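Local structure of hypothetical protein PP5205 (Pseudomonas putida, 2G2X) at residues L13-L18 with F49-C54; A24-V29 with V97-V102; N36-M41 with L132-V137; D45-Y50 with A63-A68; G112-Q117 with A143-L148. The protein is of unknown function but, as an EVE-domain protein related to PUA and ASCH domains, probably binds RNA or a modified nucleic acid base. All coordinates share one frame; numbering follows the deposited sequence.

Interaction 1. Residues L13-L18 with F49-C54; sequences LSIEAL and FYHSSC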
# COMPACT_ATOMS: atom_id res chain seq x y z
N LEU A 13 -5.18 -8.34 -5.14
CA LEU A 13 -4.02 -7.83 -5.88
C LEU A 13 -2.71 -8.22 -5.17
O LEU A 13 -2.41 -7.71 -4.09
CB LEU A 13 -4.10 -6.31 -6.02
CG LEU A 13 -2.93 -5.63 -6.75
CD1 LEU A 13 -2.83 -6.16 -8.17
CD2 LEU A 13 -3.14 -4.12 -6.76
N SER A 14 -1.95 -9.11 -5.79
CA SER A 14 -0.68 -9.57 -5.23
C SER A 14 0.46 -8.88 -5.96
O SER A 14 0.24 -8.24 -6.99
CB SER A 14 -0.54 -11.08 -5.40
OG SER A 14 -0.36 -11.40 -6.77
N ILE A 15 1.67 -9.00 -5.42
CA ILE A 15 2.82 -8.37 -6.06
C ILE A 15 3.05 -9.05 -7.41
O ILE A 15 3.44 -8.40 -8.38
CB ILE A 15 4.09 -8.46 -5.17
CG1 ILE A 15 5.25 -7.72 -5.83
CG2 ILE A 15 4.46 -9.92 -4.91
CD1 ILE A 15 5.04 -6.22 -5.94
N GLU A 16 2.78 -10.35 -7.47
CA GLU A 16 2.92 -11.14 -8.70
C GLU A 16 1.95 -10.63 -9.77
O GLU A 16 2.32 -10.46 -10.94
CB GLU A 16 2.61 -12.62 -8.45
CG GLU A 16 3.60 -13.40 -7.60
CD GLU A 16 3.46 -13.13 -6.11
OE1 GLU A 16 2.35 -12.75 -5.68
OE2 GLU A 16 4.45 -13.30 -5.37
N ALA A 17 0.70 -10.41 -9.37
CA ALA A 17 -0.32 -9.93 -10.30
C ALA A 17 0.04 -8.54 -10.83
O ALA A 17 -0.24 -8.22 -11.98
CB ALA A 17 -1.68 -9.89 -9.60
N LEU A 18 0.65 -7.72 -9.98
CA LEU A 18 1.05 -6.38 -10.42
C LEU A 18 2.15 -6.51 -11.47
O LEU A 18 2.19 -5.75 -12.44
CB LEU A 18 1.54 -5.55 -9.23
CG LEU A 18 2.02 -4.13 -9.54
CD1 LEU A 18 0.92 -3.35 -10.25
CD2 LEU A 18 2.43 -3.44 -8.25
N PHE A 49 5.16 -3.61 -0.78
CA PHE A 49 3.87 -4.21 -1.11
C PHE A 49 3.60 -5.25 -0.03
O PHE A 49 4.26 -6.28 0.01
CB PHE A 49 3.98 -4.88 -2.48
CG PHE A 49 2.65 -5.11 -3.16
CD1 PHE A 49 2.28 -4.33 -4.25
CD2 PHE A 49 1.79 -6.11 -2.74
CE1 PHE A 49 1.07 -4.54 -4.92
CE2 PHE A 49 0.56 -6.35 -3.39
CZ PHE A 49 0.20 -5.56 -4.48
N TYR A 50 2.63 -4.97 0.85
CA TYR A 50 2.31 -5.87 1.96
C TYR A 50 1.06 -6.73 1.77
O TYR A 50 -0.05 -6.21 1.63
CB TYR A 50 2.17 -5.06 3.26
CG TYR A 50 1.93 -5.89 4.50
CD1 TYR A 50 2.99 -6.37 5.27
CD2 TYR A 50 0.63 -6.20 4.92
CE1 TYR A 50 2.77 -7.12 6.42
CE2 TYR A 50 0.40 -6.96 6.06
CZ TYR A 50 1.47 -7.42 6.81
OH TYR A 50 1.23 -8.17 7.94
N HIS A 51 1.24 -8.05 1.79
CA HIS A 51 0.12 -8.99 1.64
C HIS A 51 -0.58 -9.14 2.99
O HIS A 51 -0.01 -9.72 3.92
CB HIS A 51 0.62 -10.35 1.16
CG HIS A 51 1.01 -10.38 -0.29
ND1 HIS A 51 1.58 -11.48 -0.88
CD2 HIS A 51 0.89 -9.44 -1.26
CE1 HIS A 51 1.81 -11.22 -2.16
NE2 HIS A 51 1.40 -9.99 -2.41
N SER A 52 -1.80 -8.63 3.08
CA SER A 52 -2.57 -8.71 4.33
C SER A 52 -3.81 -9.59 4.17
O SER A 52 -4.16 -9.99 3.07
CB SER A 52 -2.99 -7.31 4.77
OG SER A 52 -3.80 -6.71 3.78
N SER A 53 -4.48 -9.87 5.29
CA SER A 53 -5.69 -10.69 5.29
C SER A 53 -5.47 -11.97 4.49
O SER A 53 -6.31 -12.35 3.68
CB SER A 53 -6.85 -9.91 4.67
OG SER A 53 -7.10 -8.70 5.38
N CYS A 54 -4.34 -12.63 4.74
CA CYS A 54 -4.00 -13.86 4.01
C CYS A 54 -3.23 -14.84 4.90
O CYS A 54 -2.81 -14.49 6.00
CB CYS A 54 -3.15 -13.50 2.80
SG CYS A 54 -1.61 -12.64 3.25

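Interaction 2. Residues A24-V29 with V97-V102; sequences ARWDGV and VDVAHV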
# COMPACT_ATOMS: atom_id res chain seq x y z
N ALA A 24 -1.10 -0.59 -12.48
CA ALA A 24 -2.46 -0.74 -11.98
C ALA A 24 -2.90 0.41 -11.08
O ALA A 24 -2.08 1.13 -10.51
CB ALA A 24 -2.59 -2.06 -11.23
N ARG A 25 -4.21 0.58 -10.94
CA ARG A 25 -4.77 1.62 -10.10
C ARG A 25 -4.92 1.11 -8.66
O ARG A 25 -5.36 -0.01 -8.44
CB ARG A 25 -6.13 2.07 -10.63
CG ARG A 25 -6.79 3.18 -9.79
CD ARG A 25 -8.06 3.71 -10.45
NE ARG A 25 -9.12 2.71 -10.48
CZ ARG A 25 -9.92 2.50 -11.52
NH1 ARG A 25 -9.78 3.22 -12.62
NH2 ARG A 25 -10.87 1.58 -11.45
N TRP A 26 -4.54 1.94 -7.70
CA TRP A 26 -4.66 1.58 -6.29
C TRP A 26 -5.90 2.32 -5.79
O TRP A 26 -5.82 3.47 -5.35
CB TRP A 26 -3.41 2.03 -5.54
CG TRP A 26 -3.18 1.29 -4.25
CD1 TRP A 26 -3.71 1.57 -3.03
CD2 TRP A 26 -2.39 0.10 -4.09
NE1 TRP A 26 -3.30 0.62 -2.11
CE2 TRP A 26 -2.49 -0.29 -2.73
CE3 TRP A 26 -1.60 -0.67 -4.96
CZ2 TRP A 26 -1.84 -1.41 -2.23
CZ3 TRP A 26 -0.95 -1.80 -4.45
CH2 TRP A 26 -1.07 -2.15 -3.10
N ASP A 27 -7.05 1.67 -5.88
CA ASP A 27 -8.31 2.28 -5.48
C ASP A 27 -8.94 1.64 -4.24
O ASP A 27 -8.44 0.64 -3.73
CB ASP A 27 -9.31 2.21 -6.65
CG ASP A 27 -9.44 0.80 -7.21
OD1 ASP A 27 -9.42 -0.16 -6.41
OD2 ASP A 27 -9.58 0.65 -8.45
N GLY A 28 -10.03 2.23 -3.75
CA GLY A 28 -10.72 1.67 -2.60
C GLY A 28 -10.30 2.11 -1.20
O GLY A 28 -10.87 1.62 -0.22
N VAL A 29 -9.33 3.00 -1.08
CA VAL A 29 -8.90 3.45 0.24
C VAL A 29 -9.97 4.38 0.79
O VAL A 29 -10.29 5.40 0.18
CB VAL A 29 -7.56 4.21 0.18
CG1 VAL A 29 -7.20 4.72 1.57
CG2 VAL A 29 -6.47 3.29 -0.33
N VAL A 97 -4.01 6.33 -6.54
CA VAL A 97 -2.72 6.58 -7.16
C VAL A 97 -2.50 5.37 -8.04
O VAL A 97 -3.13 4.34 -7.83
CB VAL A 97 -1.56 6.68 -6.12
CG1 VAL A 97 -1.77 7.90 -5.22
CG2 VAL A 97 -1.48 5.40 -5.29
N ASP A 98 -1.63 5.49 -9.04
CA ASP A 98 -1.35 4.36 -9.91
C ASP A 98 0.03 3.84 -9.57
O ASP A 98 0.95 4.61 -9.27
CB ASP A 98 -1.41 4.78 -11.38
CG ASP A 98 -2.83 5.07 -11.85
OD1 ASP A 98 -3.79 4.61 -11.18
OD2 ASP A 98 -2.99 5.75 -12.88
N VAL A 99 0.19 2.52 -9.62
CA VAL A 99 1.46 1.91 -9.27
C VAL A 99 2.01 0.97 -10.33
O VAL A 99 1.30 0.56 -11.26
CB VAL A 99 1.33 1.10 -7.96
CG1 VAL A 99 0.76 1.99 -6.86
CG2 VAL A 99 0.44 -0.12 -8.18
N ALA A 100 3.28 0.62 -10.18
CA ALA A 100 3.94 -0.29 -11.10
C ALA A 100 4.88 -1.16 -10.28
O ALA A 100 5.37 -0.75 -9.22
CB ALA A 100 4.70 0.48 -12.17
N HIS A 101 5.11 -2.37 -10.78
CA HIS A 101 5.96 -3.34 -10.13
C HIS A 101 7.44 -3.00 -10.21
O HIS A 101 7.92 -2.51 -11.23
CB HIS A 101 5.75 -4.72 -10.78
CG HIS A 101 6.68 -5.78 -10.27
ND1 HIS A 101 6.36 -6.60 -9.21
CD2 HIS A 101 7.91 -6.17 -10.68
CE1 HIS A 101 7.34 -7.46 -9.00
NE2 HIS A 101 8.30 -7.21 -9.88
N VAL A 102 8.16 -3.25 -9.12
CA VAL A 102 9.59 -3.01 -9.10
C VAL A 102 10.31 -4.33 -8.83
O VAL A 102 11.18 -4.74 -9.58
CB VAL A 102 10.01 -1.98 -8.03
CG1 VAL A 102 11.53 -1.94 -7.92
CG2 VAL A 102 9.49 -0.60 -8.41

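Interaction 3. Residues N36-M41 with L132-V137; sequences NFLRAM and LSVMPV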
# COMPACT_ATOMS: atom_id res chain seq x y z
N ASN A 36 -4.83 10.60 3.23
CA ASN A 36 -3.92 11.73 3.36
C ASN A 36 -2.49 11.34 3.00
O ASN A 36 -1.76 12.13 2.42
CB ASN A 36 -3.97 12.31 4.78
CG ASN A 36 -5.35 12.81 5.14
OD1 ASN A 36 -6.16 13.09 4.26
ND2 ASN A 36 -5.62 12.93 6.43
N PHE A 37 -2.08 10.12 3.34
CA PHE A 37 -0.74 9.70 2.99
C PHE A 37 -0.63 9.51 1.48
O PHE A 37 0.40 9.82 0.89
CB PHE A 37 -0.34 8.42 3.72
CG PHE A 37 -0.01 8.63 5.18
CD1 PHE A 37 0.77 9.72 5.58
CD2 PHE A 37 -0.46 7.73 6.15
CE1 PHE A 37 1.12 9.91 6.93
CE2 PHE A 37 -0.12 7.90 7.50
CZ PHE A 37 0.67 9.00 7.89
N LEU A 38 -1.69 9.01 0.85
CA LEU A 38 -1.69 8.83 -0.60
C LEU A 38 -1.46 10.18 -1.26
O LEU A 38 -0.72 10.28 -2.23
CB LEU A 38 -3.02 8.29 -1.13
CG LEU A 38 -3.44 6.83 -0.94
CD1 LEU A 38 -4.72 6.58 -1.74
CD2 LEU A 38 -2.34 5.91 -1.41
N ARG A 39 -2.10 11.21 -0.73
CA ARG A 39 -1.97 12.56 -1.28
C ARG A 39 -0.60 13.19 -1.06
O ARG A 39 -0.30 14.24 -1.61
CB ARG A 39 -3.07 13.45 -0.71
CG ARG A 39 -4.46 13.02 -1.17
CD ARG A 39 -5.57 13.80 -0.49
NE ARG A 39 -6.86 13.55 -1.14
CZ ARG A 39 -7.98 14.19 -0.86
NH1 ARG A 39 -8.00 15.13 0.08
NH2 ARG A 39 -9.09 13.91 -1.54
N ALA A 40 0.22 12.53 -0.26
CA ALA A 40 1.56 13.05 0.02
C ALA A 40 2.58 12.37 -0.89
O ALA A 40 3.72 12.81 -0.98
CB ALA A 40 1.92 12.81 1.48
N MSE A 41 2.16 11.30 -1.56
CA MSE A 41 3.05 10.56 -2.44
C MSE A 41 3.42 11.32 -3.69
O MSE A 41 2.67 12.17 -4.17
CB MSE A 41 2.43 9.22 -2.82
CG MSE A 41 2.32 8.25 -1.65
SE MSE A 41 1.36 6.63 -2.06
CE MSE A 41 1.55 5.71 -0.38
N LEU A 132 -4.41 1.01 9.77
CA LEU A 132 -3.88 1.84 8.69
C LEU A 132 -3.31 0.96 7.57
O LEU A 132 -2.44 0.13 7.81
CB LEU A 132 -2.78 2.74 9.26
CG LEU A 132 -2.38 3.98 8.46
CD1 LEU A 132 -3.55 4.95 8.41
CD2 LEU A 132 -1.17 4.64 9.14
N SER A 133 -3.81 1.15 6.35
CA SER A 133 -3.36 0.35 5.20
C SER A 133 -2.35 1.09 4.32
O SER A 133 -1.84 0.53 3.35
CB SER A 133 -4.55 -0.06 4.34
OG SER A 133 -5.11 1.08 3.70
N VAL A 134 -2.09 2.35 4.65
CA VAL A 134 -1.14 3.17 3.90
C VAL A 134 -0.34 3.92 4.93
O VAL A 134 -0.91 4.53 5.84
CB VAL A 134 -1.86 4.18 2.98
CG1 VAL A 134 -0.83 5.03 2.24
CG2 VAL A 134 -2.77 3.45 1.99
N MSE A 135 0.98 3.91 4.80
CA MSE A 135 1.81 4.58 5.79
C MSE A 135 3.18 4.96 5.27
O MSE A 135 3.69 4.36 4.33
CB MSE A 135 1.99 3.66 6.99
CG MSE A 135 2.73 2.38 6.63
SE MSE A 135 2.73 0.99 7.99
CE MSE A 135 0.92 0.35 7.75
N PRO A 136 3.80 5.99 5.87
CA PRO A 136 5.13 6.38 5.41
C PRO A 136 6.15 5.43 6.01
O PRO A 136 5.86 4.75 7.00
CB PRO A 136 5.27 7.79 5.97
CG PRO A 136 4.51 7.71 7.26
CD PRO A 136 3.26 6.96 6.83
N VAL A 137 7.33 5.36 5.40
CA VAL A 137 8.41 4.51 5.89
C VAL A 137 9.65 5.38 5.89
O VAL A 137 9.98 6.00 4.87
CB VAL A 137 8.66 3.29 4.97
CG1 VAL A 137 9.90 2.52 5.43
CG2 VAL A 137 7.43 2.37 4.96

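Interaction 4. Residues D45-Y50 with A63-A68; sequences DEFFFY and ARITRA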
# COMPACT_ATOMS: atom_id res chain seq x y z
N ASP A 45 8.12 7.60 -6.03
CA ASP A 45 8.21 7.11 -4.66
C ASP A 45 8.07 5.60 -4.73
O ASP A 45 7.40 5.07 -5.62
CB ASP A 45 7.10 7.69 -3.78
CG ASP A 45 7.39 9.11 -3.29
OD1 ASP A 45 8.51 9.62 -3.52
OD2 ASP A 45 6.49 9.71 -2.67
N GLU A 46 8.69 4.90 -3.79
CA GLU A 46 8.60 3.46 -3.77
C GLU A 46 7.93 3.03 -2.49
O GLU A 46 7.97 3.76 -1.49
CB GLU A 46 10.00 2.86 -3.88
CG GLU A 46 10.67 3.21 -5.19
CD GLU A 46 12.13 2.83 -5.24
OE1 GLU A 46 12.91 3.38 -4.43
OE2 GLU A 46 12.50 2.00 -6.10
N PHE A 47 7.28 1.88 -2.50
CA PHE A 47 6.62 1.39 -1.30
C PHE A 47 6.70 -0.13 -1.19
O PHE A 47 6.79 -0.83 -2.19
CB PHE A 47 5.14 1.82 -1.29
CG PHE A 47 4.30 1.20 -2.39
CD1 PHE A 47 4.23 1.79 -3.66
CD2 PHE A 47 3.57 0.04 -2.16
CE1 PHE A 47 3.43 1.23 -4.67
CE2 PHE A 47 2.77 -0.54 -3.16
CZ PHE A 47 2.70 0.06 -4.42
N PHE A 48 6.68 -0.62 0.04
CA PHE A 48 6.69 -2.06 0.26
C PHE A 48 5.27 -2.56 0.01
O PHE A 48 4.30 -1.98 0.52
CB PHE A 48 7.13 -2.38 1.70
CG PHE A 48 8.60 -2.16 1.94
CD1 PHE A 48 9.55 -2.76 1.11
CD2 PHE A 48 9.05 -1.35 2.99
CE1 PHE A 48 10.92 -2.55 1.30
CE2 PHE A 48 10.41 -1.14 3.20
CZ PHE A 48 11.36 -1.74 2.35
N PHE A 49 5.16 -3.61 -0.78
CA PHE A 49 3.87 -4.21 -1.11
C PHE A 49 3.60 -5.25 -0.03
O PHE A 49 4.26 -6.28 0.01
CB PHE A 49 3.98 -4.88 -2.48
CG PHE A 49 2.65 -5.11 -3.16
CD1 PHE A 49 2.28 -4.33 -4.25
CD2 PHE A 49 1.79 -6.11 -2.74
CE1 PHE A 49 1.07 -4.54 -4.92
CE2 PHE A 49 0.56 -6.35 -3.39
CZ PHE A 49 0.20 -5.56 -4.48
N TYR A 50 2.63 -4.97 0.85
CA TYR A 50 2.31 -5.87 1.96
C TYR A 50 1.06 -6.73 1.77
O TYR A 50 -0.05 -6.21 1.63
CB TYR A 50 2.17 -5.06 3.26
CG TYR A 50 1.93 -5.89 4.50
CD1 TYR A 50 2.99 -6.37 5.27
CD2 TYR A 50 0.63 -6.20 4.92
CE1 TYR A 50 2.77 -7.12 6.42
CE2 TYR A 50 0.40 -6.96 6.06
CZ TYR A 50 1.47 -7.42 6.81
OH TYR A 50 1.23 -8.17 7.94
N ALA A 63 7.21 -1.82 -5.08
CA ALA A 63 6.53 -1.23 -6.23
C ALA A 63 6.76 0.28 -6.17
O ALA A 63 7.29 0.78 -5.18
CB ALA A 63 5.04 -1.56 -6.20
N ARG A 64 6.35 0.99 -7.21
CA ARG A 64 6.53 2.44 -7.25
C ARG A 64 5.28 3.19 -7.68
O ARG A 64 4.39 2.63 -8.33
CB ARG A 64 7.68 2.79 -8.20
CG ARG A 64 7.42 2.46 -9.67
CD ARG A 64 8.58 2.94 -10.55
NE ARG A 64 8.28 2.80 -11.98
CZ ARG A 64 8.16 1.63 -12.60
NH1 ARG A 64 8.31 0.50 -11.92
NH2 ARG A 64 7.89 1.58 -13.90
N ILE A 65 5.21 4.47 -7.33
CA ILE A 65 4.08 5.32 -7.68
C ILE A 65 4.30 5.89 -9.08
O ILE A 65 5.30 6.56 -9.32
CB ILE A 65 3.94 6.50 -6.70
CG1 ILE A 65 3.86 5.99 -5.26
CG2 ILE A 65 2.71 7.33 -7.06
CD1 ILE A 65 2.74 4.98 -5.03
N THR A 66 3.36 5.62 -9.99
CA THR A 66 3.45 6.10 -11.36
C THR A 66 2.50 7.26 -11.64
O THR A 66 2.53 7.84 -12.72
CB THR A 66 3.19 4.98 -12.40
OG1 THR A 66 1.93 4.35 -12.13
CG2 THR A 66 4.30 3.94 -12.36
N ARG A 67 1.64 7.58 -10.68
CA ARG A 67 0.70 8.70 -10.82
C ARG A 67 0.26 9.18 -9.44
O ARG A 67 -0.31 8.43 -8.66
CB ARG A 67 -0.53 8.32 -11.64
CG ARG A 67 -1.42 9.54 -11.91
CD ARG A 67 -2.74 9.25 -12.64
NE ARG A 67 -3.48 10.50 -12.80
CZ ARG A 67 -4.74 10.62 -13.24
NH1 ARG A 67 -5.44 9.54 -13.57
NH2 ARG A 67 -5.29 11.82 -13.32
N ALA A 68 0.53 10.45 -9.16
CA ALA A 68 0.17 11.04 -7.87
C ALA A 68 -1.34 11.04 -7.67
O ALA A 68 -2.11 10.81 -8.61
CB ALA A 68 0.72 12.46 -7.78

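Interaction 5. Residues G112-Q117 with A143-L148; sequences GRLKQQ and AVIVAL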
# COMPACT_ATOMS: atom_id res chain seq x y z
N GLY A 112 5.58 -11.82 11.43
CA GLY A 112 6.22 -12.20 12.67
C GLY A 112 7.67 -11.75 12.70
O GLY A 112 8.15 -11.24 13.72
N ARG A 113 8.36 -11.95 11.59
CA ARG A 113 9.76 -11.55 11.48
C ARG A 113 9.84 -10.03 11.66
O ARG A 113 10.72 -9.52 12.37
CB ARG A 113 10.31 -11.95 10.11
CG ARG A 113 11.82 -11.91 10.01
CD ARG A 113 12.45 -13.13 10.67
NE ARG A 113 13.91 -13.04 10.71
CZ ARG A 113 14.58 -12.27 11.55
NH1 ARG A 113 13.94 -11.52 12.43
NH2 ARG A 113 15.91 -12.23 11.50
N LEU A 114 8.91 -9.32 11.04
CA LEU A 114 8.87 -7.87 11.11
C LEU A 114 8.60 -7.33 12.51
O LEU A 114 9.16 -6.31 12.90
CB LEU A 114 7.82 -7.33 10.14
CG LEU A 114 8.04 -7.67 8.66
CD1 LEU A 114 6.78 -7.30 7.87
CD2 LEU A 114 9.27 -6.92 8.13
N LYS A 115 7.75 -8.01 13.27
CA LYS A 115 7.45 -7.56 14.63
C LYS A 115 8.64 -7.76 15.55
O LYS A 115 8.73 -7.13 16.60
CB LYS A 115 6.22 -8.28 15.19
CG LYS A 115 4.97 -8.10 14.35
CD LYS A 115 3.70 -8.49 15.10
CE LYS A 115 3.37 -7.48 16.18
NZ LYS A 115 2.11 -7.83 16.89
N GLN A 116 9.56 -8.63 15.15
CA GLN A 116 10.76 -8.90 15.94
C GLN A 116 11.82 -7.82 15.71
O GLN A 116 12.87 -7.84 16.35
CB GLN A 116 11.36 -10.26 15.57
CG GLN A 116 10.47 -11.45 15.88
CD GLN A 116 11.17 -12.78 15.65
OE1 GLN A 116 11.65 -13.05 14.55
NE2 GLN A 116 11.24 -13.60 16.69
N GLN A 117 11.56 -6.88 14.81
CA GLN A 117 12.53 -5.81 14.54
C GLN A 117 12.30 -4.59 15.41
O GLN A 117 11.37 -3.82 15.16
CB GLN A 117 12.47 -5.39 13.07
CG GLN A 117 12.73 -6.50 12.09
CD GLN A 117 14.01 -7.24 12.39
OE1 GLN A 117 15.09 -6.66 12.38
NE2 GLN A 117 13.89 -8.54 12.65
N ALA A 143 15.80 0.60 5.37
CA ALA A 143 17.06 -0.13 5.44
C ALA A 143 16.95 -1.42 6.26
O ALA A 143 17.46 -2.46 5.86
CB ALA A 143 18.16 0.76 6.03
N VAL A 144 16.29 -1.36 7.41
CA VAL A 144 16.18 -2.57 8.21
C VAL A 144 15.37 -3.62 7.46
O VAL A 144 15.70 -4.80 7.48
CB VAL A 144 15.54 -2.30 9.61
CG1 VAL A 144 16.20 -1.10 10.26
CG2 VAL A 144 14.06 -2.11 9.49
N ILE A 145 14.32 -3.19 6.76
CA ILE A 145 13.49 -4.14 6.02
C ILE A 145 14.21 -4.77 4.83
O ILE A 145 14.08 -5.98 4.61
CB ILE A 145 12.18 -3.47 5.55
CG1 ILE A 145 11.31 -3.17 6.78
CG2 ILE A 145 11.45 -4.38 4.57
CD1 ILE A 145 10.21 -2.16 6.52
N VAL A 146 14.97 -3.99 4.06
CA VAL A 146 15.70 -4.55 2.93
C VAL A 146 16.82 -5.44 3.45
O VAL A 146 17.26 -6.36 2.77
CB VAL A 146 16.31 -3.46 2.00
CG1 VAL A 146 15.21 -2.67 1.31
CG2 VAL A 146 17.19 -2.52 2.80
N ALA A 147 17.27 -5.17 4.67
CA ALA A 147 18.34 -5.97 5.26
C ALA A 147 17.79 -7.35 5.65
O ALA A 147 18.54 -8.32 5.72
CB ALA A 147 18.91 -5.26 6.49
N LEU A 148 16.48 -7.43 5.89
CA LEU A 148 15.85 -8.71 6.23
C LEU A 148 15.79 -9.57 4.98
O LEU A 148 15.86 -10.80 5.05
CB LEU A 148 14.43 -8.50 6.76
CG LEU A 148 14.26 -8.29 8.26
CD1 LEU A 148 12.78 -8.12 8.59
CD2 LEU A 148 14.84 -9.49 9.02

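Interaction 1. Residues L13-L18 with F49-C54
Ile15 and His51 are tied by the one hydrogen bond between residues 13-18 and 49-54, where a helix start is set against the mixed sheet of this PUA-related fold. Ile15 N donates to His51 NE2 over 3.2 Å with an N-H...N angle of 154°, and the donor lies only 2° out of the imidazole plane, so the ring nitrogen takes up an amide of the first helical turn. Beside this bond, the Phe49 ring slots under the helix start. Ile15 CA stands over the centre of one ring face, and Leu13 O lies at the ring edge, 3.3 Å from Phe49 CE2. Because CG1 of Ile15 is anti to its backbone N (chi1 -176°), the side chain runs back past the phenyl group and brings Ile15 CD1 to 3.7 Å from Phe49 CD1. Leu18 CD2 reaches Phe49 CE1 at 3.8 Å, and Leu13 CG lies 3.9 Å from Phe49 CZ. An alanine in place of Phe49 would probably open a gap beneath Leu13, Ile15 and Leu18 and leave the helix start held to the strand mainly through His51. Farther out, the Trp26 ring meets Phe49 steeply, and Ser8 OG is hydrogen-bonded to Leu13 O. The helix start itself is fixed by Ser14 as N-cap, whose OG accepts from Ala17 N at 3.0 Å.

Interaction 2. Residues A24-V29 with V97-V102
Ala24 and Val99 form an antiparallel hydrogen-bonded pair, Ala24 N reaching Val99 O at 2.9 Å and Val99 N reaching Ala24 O at 2.8 Å, so that strand 23-26 is stitched to strand 95-110 as the outermost strand at this end of the sheet. Trp26 N also donates to Val97 O at 2.8 Å. The tight face carries Ala24, Trp26, Val97 and Val99. Trp26 CG lies anti to its backbone N (chi1 -158°), and the edge of the indole at CE3 comes to 3.9 Å from Val99 CG2, while Trp26 CB touches Val97 CG2. Beyond the pair, the indole meets the Phe47 ring edge-to-face.

The other face is looser and more open to solvent. Arg25 and Asp98 are paired across it, yet Asp98 OD1 rests only against Arg25 CA (3.3 Å) and the start of its side chain. The guanidinium turns from Asp98, and NE makes a salt bridge in the guanidinium plane with Asp27 OD2 at 2.9 Å. Arg25 NE and Asp98 OD1, 5.7 Å apart, are too distant for contact: backbone bonds and the apolar face hold the strands, while Arg25 pairs with Asp27 of its own segment and Asp98 OD1 with Tyr70 OH.

Interaction 3. Residues N36-M41 with L132-V137
Pro136 points its CD corner into the centre of the Phe37 face, with CD 3.5 Å from the ring centroid and 13° off the ring normal, a CH-pi contact in which the tilted proline ring presses one bump against the broad aromatic face. Phe37 CG is anti to the carbonyl carbon (chi1 -75°), which sends the ring down from the helix across the backbone of residues 134-136. At the ring edge stands Leu132, its CD2 3.8 Å from Phe37 CE2. Separately, Val134 O comes to 3.2 Å from Phe37 CD2. These contacts set helix 32-38 over strand 134-136, the outermost strand on its side of the mixed sheet in this PUA-related fold. A second fit runs the other way: Val134 CG1 is a knob pushed up into a hollow between three side chains of residues 37-41. Phe37 CB walls one side at 3.7 Å from that methyl, Leu38 CD2 another at 4.0 Å, and CE of the selenomethionine Met41, at the tip of an extended chain, comes to 3.6 Å from Val134 CG1. A serine in place of Phe37 would probably leave Pro136 and Leu132 without their aromatic neighbour and open a gap between helix and strand. Ala34, a turn before Leu38, also touches the side chain of Val134.

Interaction 4. Residues D45-Y50 with A63-A68
Phe47 and Ala63 form a hydrogen-bonded pair of the antiparallel beta hairpin made by strands 46-51 and 58-71, in the middle of the mixed sheet. The backbone bonds come first. Phe47 N donates to Ala63 O at 2.9 Å, and Ala63 N returns the bond to Phe47 O at 3.1 Å; at the far end Ile65 N meets Asp45 O at 2.8 Å. Between these rungs Glu46 and Arg64 make the non-hydrogen-bonded pair. Weaker CH...O contacts fill the spaces: Asp45 O lies 3.2 Å from Arg64 CA, and Ala63 O lies 3.3 Å from Glu46 CA, so each carbonyl faces an N-H and a CA of the partner strand.

Polar side-chain ends find partners beyond the two strands. Asp45 OD2 is hydrogen-bonded to Ser42 N and Trp4 NE1, and the extended chain of Arg64 ends in a weak bond to His101 O. Past Ile65, Thr66 and Arg67 form a classic beta bulge opposite Asp98.

Apolar contacts gather on the face of Phe47 and Ala63, away from that of Glu46 and Arg64. Phe47 CG sits between its backbone N and carbonyl carbon (chi1 65°), which swings the ring across the hairpin over Ala63. Phe47 CZ comes to 3.4 Å from Ala63 CB, while Phe47 CD1 is 3.8 Å from Ile65 CD1.

Interaction 5. Residues G112-Q117 with A143-L148
Leu148 projects from helix 139-148 into a cradle of three side chains, Arg113, Leu114 and Gln117. Its chi2 (-180°) places the two methyls, CD1 and CD2, on different partners. CD2 of Leu148 sits over the centre of one guanidinium face, 3.8 Å from Arg113 CZ; the arginine chain gets there by starting anti to its backbone N and folding back at chi2 (78°). CD1 of Leu148 turns the other way, to 3.7 Å from Leu114 CD2 and 3.9 Å from Gln117 CG. Gln117 meets the leucine tip to tip, its own chain bent at chi2 (-53°), a bend that also brings Gln117 NE2 to Arg113 O in a weak hydrogen bond of 3.3 Å. Contact between the two segments is thus through methyls, methylenes and the flat arginine group. Deeper in, Leu114 and Ile145 both touch Leu120 and Ile59, and Ile145 also packs on Phe48, so helices 111-115 and 139-148 lie together against strands 46-51 and 58-71.

Overall arrangement
Interactions 1 to 4 all reach one mixed sheet, whose outermost strands, 23-26 and 134-136, belong to interactions 2 and 3. Interaction 4, the central hairpin, has its centre about 7 Å from that of interaction 2 and 10 Å from that of interaction 3; strand 46-51 also serves interaction 1. Helices 15-21 and 32-38 pack at interactions 1 and 3, centres about 17 Å apart on opposite sides of the chain's centre. Along the chain, interactions 1, 2 and 3 interlace, interaction 4 falls within the span of 2 and 3, and interaction 5 alternates with 3, closing one compact EVE domain. Interaction 5, centred about 24 Å from interaction 2, touches the sheet through, among others, Phe48 and Tyr50.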